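Local coordinates for monovalent Na+/H+ antiporter subunit D (Dietzia sp. DQ12-45-1b, PDB 7D3U), which is a membrane-embedded subunit of the Mrp complex, a bacterial sodium/proton antiporter, and is probably related to the proton-pumping subunits of NADH:quinone oxidoreductase, at residues Ala96-Ala101 and Ala529-Pro533. Numbering follows the deposited sequence.
Sequences AFAVAA and ALAAP. With LMT (dodecyl-beta-D-maltoside), chain J; LMT (dodecyl-beta-D-maltoside), chain H.
Leu530 reaches across to the ring of Phe97, its CD2 lying 3.5 Å from Phe97 CE1, where two predicted transmembrane helices, the C-terminal end of 80-101 and the N-terminal end of 528-546, pack together. Far apart in sequence, they meet within the multi-helix bundle of this antiporter subunit, whose family is related to the antiporter-like subunits of complex I. The segments form a near-antiparallel pair, axes 8.5 Å apart at closest approach, signed crossing angle -161°. Ala101 N bonds to Phe97 O (2.9 Å) within its helix. Phe97 lies opposite Pro533 and Ala100 opposite Leu530, each pair with CA atoms 5.8 Å apart. The CA-to-CB bond of Ala100 points toward the partner helix, and its CB meets Ala529 CB at 3.8 Å. One turn earlier, Phe97 takes the t rotamer (chi1 172°, chi2 89°), with Pro533 CG at the ring edge and 3.6 Å from Phe97 CB. Pro533 has no amide hydrogen to give to the preceding turn, and helix 528-546 is kinked there. No hydrogen bond joins the segments; apolar packing buries 284 Å². Helix 320-350 adds Leu342 and Ala346 against Phe97. One dodecyl-beta-D-maltoside tail bridges the helices, its C3 3.8 Å from both Ala100 CB and Ala529 CB; another runs along 529-533, its C7 3.7 Å from Ala532 CB, consistent with a surface reached by detergent or lipid. Leu530, with chi1 between wells at -94° and chi2 t, also brings CD2 to 3.6 Å from Ala101 N.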
loop_
_atom_site.group_PDB
_atom_site.type_symbol
_atom_site.label_atom_id
_atom_site.label_comp_id
_atom_site.label_asym_id
_atom_site.label_seq_id
_atom_site.Cartn_x
_atom_site.Cartn_y
_atom_site.Cartn_z
ATOM N N ALA A 96 -15.580 7.695 -10.375
ATOM C CA ALA A 96 -16.138 7.849 -11.714
ATOM C C ALA A 96 -15.660 6.746 -12.648
ATOM O O ALA A 96 -16.354 6.410 -13.613
ATOM C CB ALA A 96 -15.777 9.219 -12.282
ATOM N N PHE A 97 -14.482 6.184 -12.384
ATOM C CA PHE A 97 -14.023 5.031 -13.149
ATOM C C PHE A 97 -14.735 3.758 -12.716
ATOM O O PHE A 97 -15.073 2.919 -13.555
ATOM C CB PHE A 97 -12.511 4.869 -13.000
ATOM C CG PHE A 97 -11.972 3.598 -13.597
ATOM C CD1 PHE A 97 -11.569 3.556 -14.916
ATOM C CD2 PHE A 97 -11.840 2.455 -12.829
ATOM C CE1 PHE A 97 -11.066 2.394 -15.463
ATOM C CE2 PHE A 97 -11.340 1.292 -13.373
ATOM C CZ PHE A 97 -10.952 1.263 -14.690
ATOM N N ALA A 98 -14.956 3.593 -11.411
ATOM C CA ALA A 98 -15.624 2.395 -10.918
ATOM C C ALA A 98 -17.079 2.345 -11.355
ATOM O O ALA A 98 -17.634 1.255 -11.518
ATOM C CB ALA A 98 -15.529 2.327 -9.397
ATOM N N VAL A 99 -17.711 3.503 -11.545
ATOM C CA VAL A 99 -19.092 3.511 -12.018
ATOM C C VAL A 99 -19.174 2.944 -13.430
ATOM O O VAL A 99 -20.102 2.198 -13.761
ATOM C CB VAL A 99 -19.677 4.930 -11.939
ATOM C CG1 VAL A 99 -20.914 5.048 -12.809
ATOM C CG2 VAL A 99 -20.015 5.265 -10.509
ATOM N N ALA A 100 -18.199 3.269 -14.277
ATOM C CA ALA A 100 -18.210 2.772 -15.647
ATOM C C ALA A 100 -17.676 1.351 -15.750
ATOM O O ALA A 100 -18.123 0.589 -16.614
ATOM C CB ALA A 100 -17.400 3.701 -16.549
ATOM N N ALA A 101 -16.727 0.978 -14.889
ATOM C CA ALA A 101 -16.103 -0.337 -14.982
ATOM C C ALA A 101 -17.104 -1.448 -14.699
ATOM O O ALA A 101 -17.163 -2.445 -15.428
ATOM C CB ALA A 101 -14.920 -0.425 -14.020
ATOM N N ALA A 529 -16.280 6.401 -21.348
ATOM C CA ALA A 529 -16.497 6.473 -19.908
ATOM C C ALA A 529 -15.421 5.745 -19.115
ATOM O O ALA A 529 -15.238 6.040 -17.930
ATOM C CB ALA A 529 -17.871 5.905 -19.556
ATOM N N LEU A 530 -14.709 4.805 -19.733
ATOM C CA LEU A 530 -13.659 4.074 -19.037
ATOM C C LEU A 530 -12.284 4.698 -19.224
ATOM O O LEU A 530 -11.455 4.633 -18.310
ATOM C CB LEU A 530 -13.622 2.620 -19.512
ATOM C CG LEU A 530 -14.425 1.623 -18.683
ATOM C CD1 LEU A 530 -14.220 0.214 -19.200
ATOM C CD2 LEU A 530 -14.032 1.719 -17.225
ATOM N N ALA A 531 -12.020 5.296 -20.381
ATOM C CA ALA A 531 -10.742 5.938 -20.649
ATOM C C ALA A 531 -10.738 7.419 -20.304
ATOM O O ALA A 531 -9.690 8.062 -20.417
ATOM C CB ALA A 531 -10.358 5.754 -22.119
ATOM N N ALA A 532 -11.872 7.975 -19.890
ATOM C CA ALA A 532 -11.958 9.388 -19.541
ATOM C C ALA A 532 -11.375 9.688 -18.161
ATOM O O ALA A 532 -10.690 10.705 -18.008
ATOM C CB ALA A 532 -13.408 9.869 -19.624
ATOM N N PRO A 533 -11.629 8.874 -17.128
ATOM C CA PRO A 533 -10.965 9.140 -15.841
ATOM C C PRO A 533 -9.458 8.988 -15.898
ATOM O O PRO A 533 -8.746 9.709 -15.191
ATOM C CB PRO A 533 -11.602 8.112 -14.897
ATOM C CG PRO A 533 -12.153 7.069 -15.786
ATOM C CD PRO A 533 -12.629 7.802 -16.987
HETATM C C1 LMT J . -22.302 2.746 -17.632
HETATM C C2 LMT J . -22.187 4.215 -17.906
HETATM C C3 LMT J . -20.921 4.874 -17.470
HETATM C C4 LMT J . -21.204 6.345 -17.328
HETATM C C5 LMT J . -20.128 7.007 -16.537
HETATM C C6 LMT J . -20.631 8.210 -15.815
HETATM C C7 LMT J . -19.597 8.700 -14.846
HETATM C C8 LMT J . -20.137 9.895 -14.141
HETATM C C9 LMT J . -19.162 10.574 -13.236
HETATM C C10 LMT J . -19.700 11.948 -12.957
HETATM C C11 LMT J . -18.775 12.736 -12.087
HETATM C C12 LMT J . -17.470 12.999 -12.756
HETATM C C1 LMT H . -20.786 7.186 -22.609
HETATM C C2 LMT H . -20.770 8.354 -21.671
HETATM C C3 LMT H . -19.537 9.195 -21.680
HETATM C C4 LMT H . -19.568 10.066 -20.454
HETATM C C5 LMT H . -18.197 10.557 -20.128
HETATM C C6 LMT H . -18.084 10.978 -18.702
HETATM C C7 LMT H . -16.648 10.978 -18.276
HETATM C C8 LMT H . -16.591 10.824 -16.796
HETATM C C9 LMT H . -15.212 10.710 -16.237
HETATM C C10 LMT H . -14.932 11.973 -15.474
HETATM C C11 LMT H . -13.545 11.977 -14.915
HETATM C C12 LMT H . -13.393 12.974 -13.816
#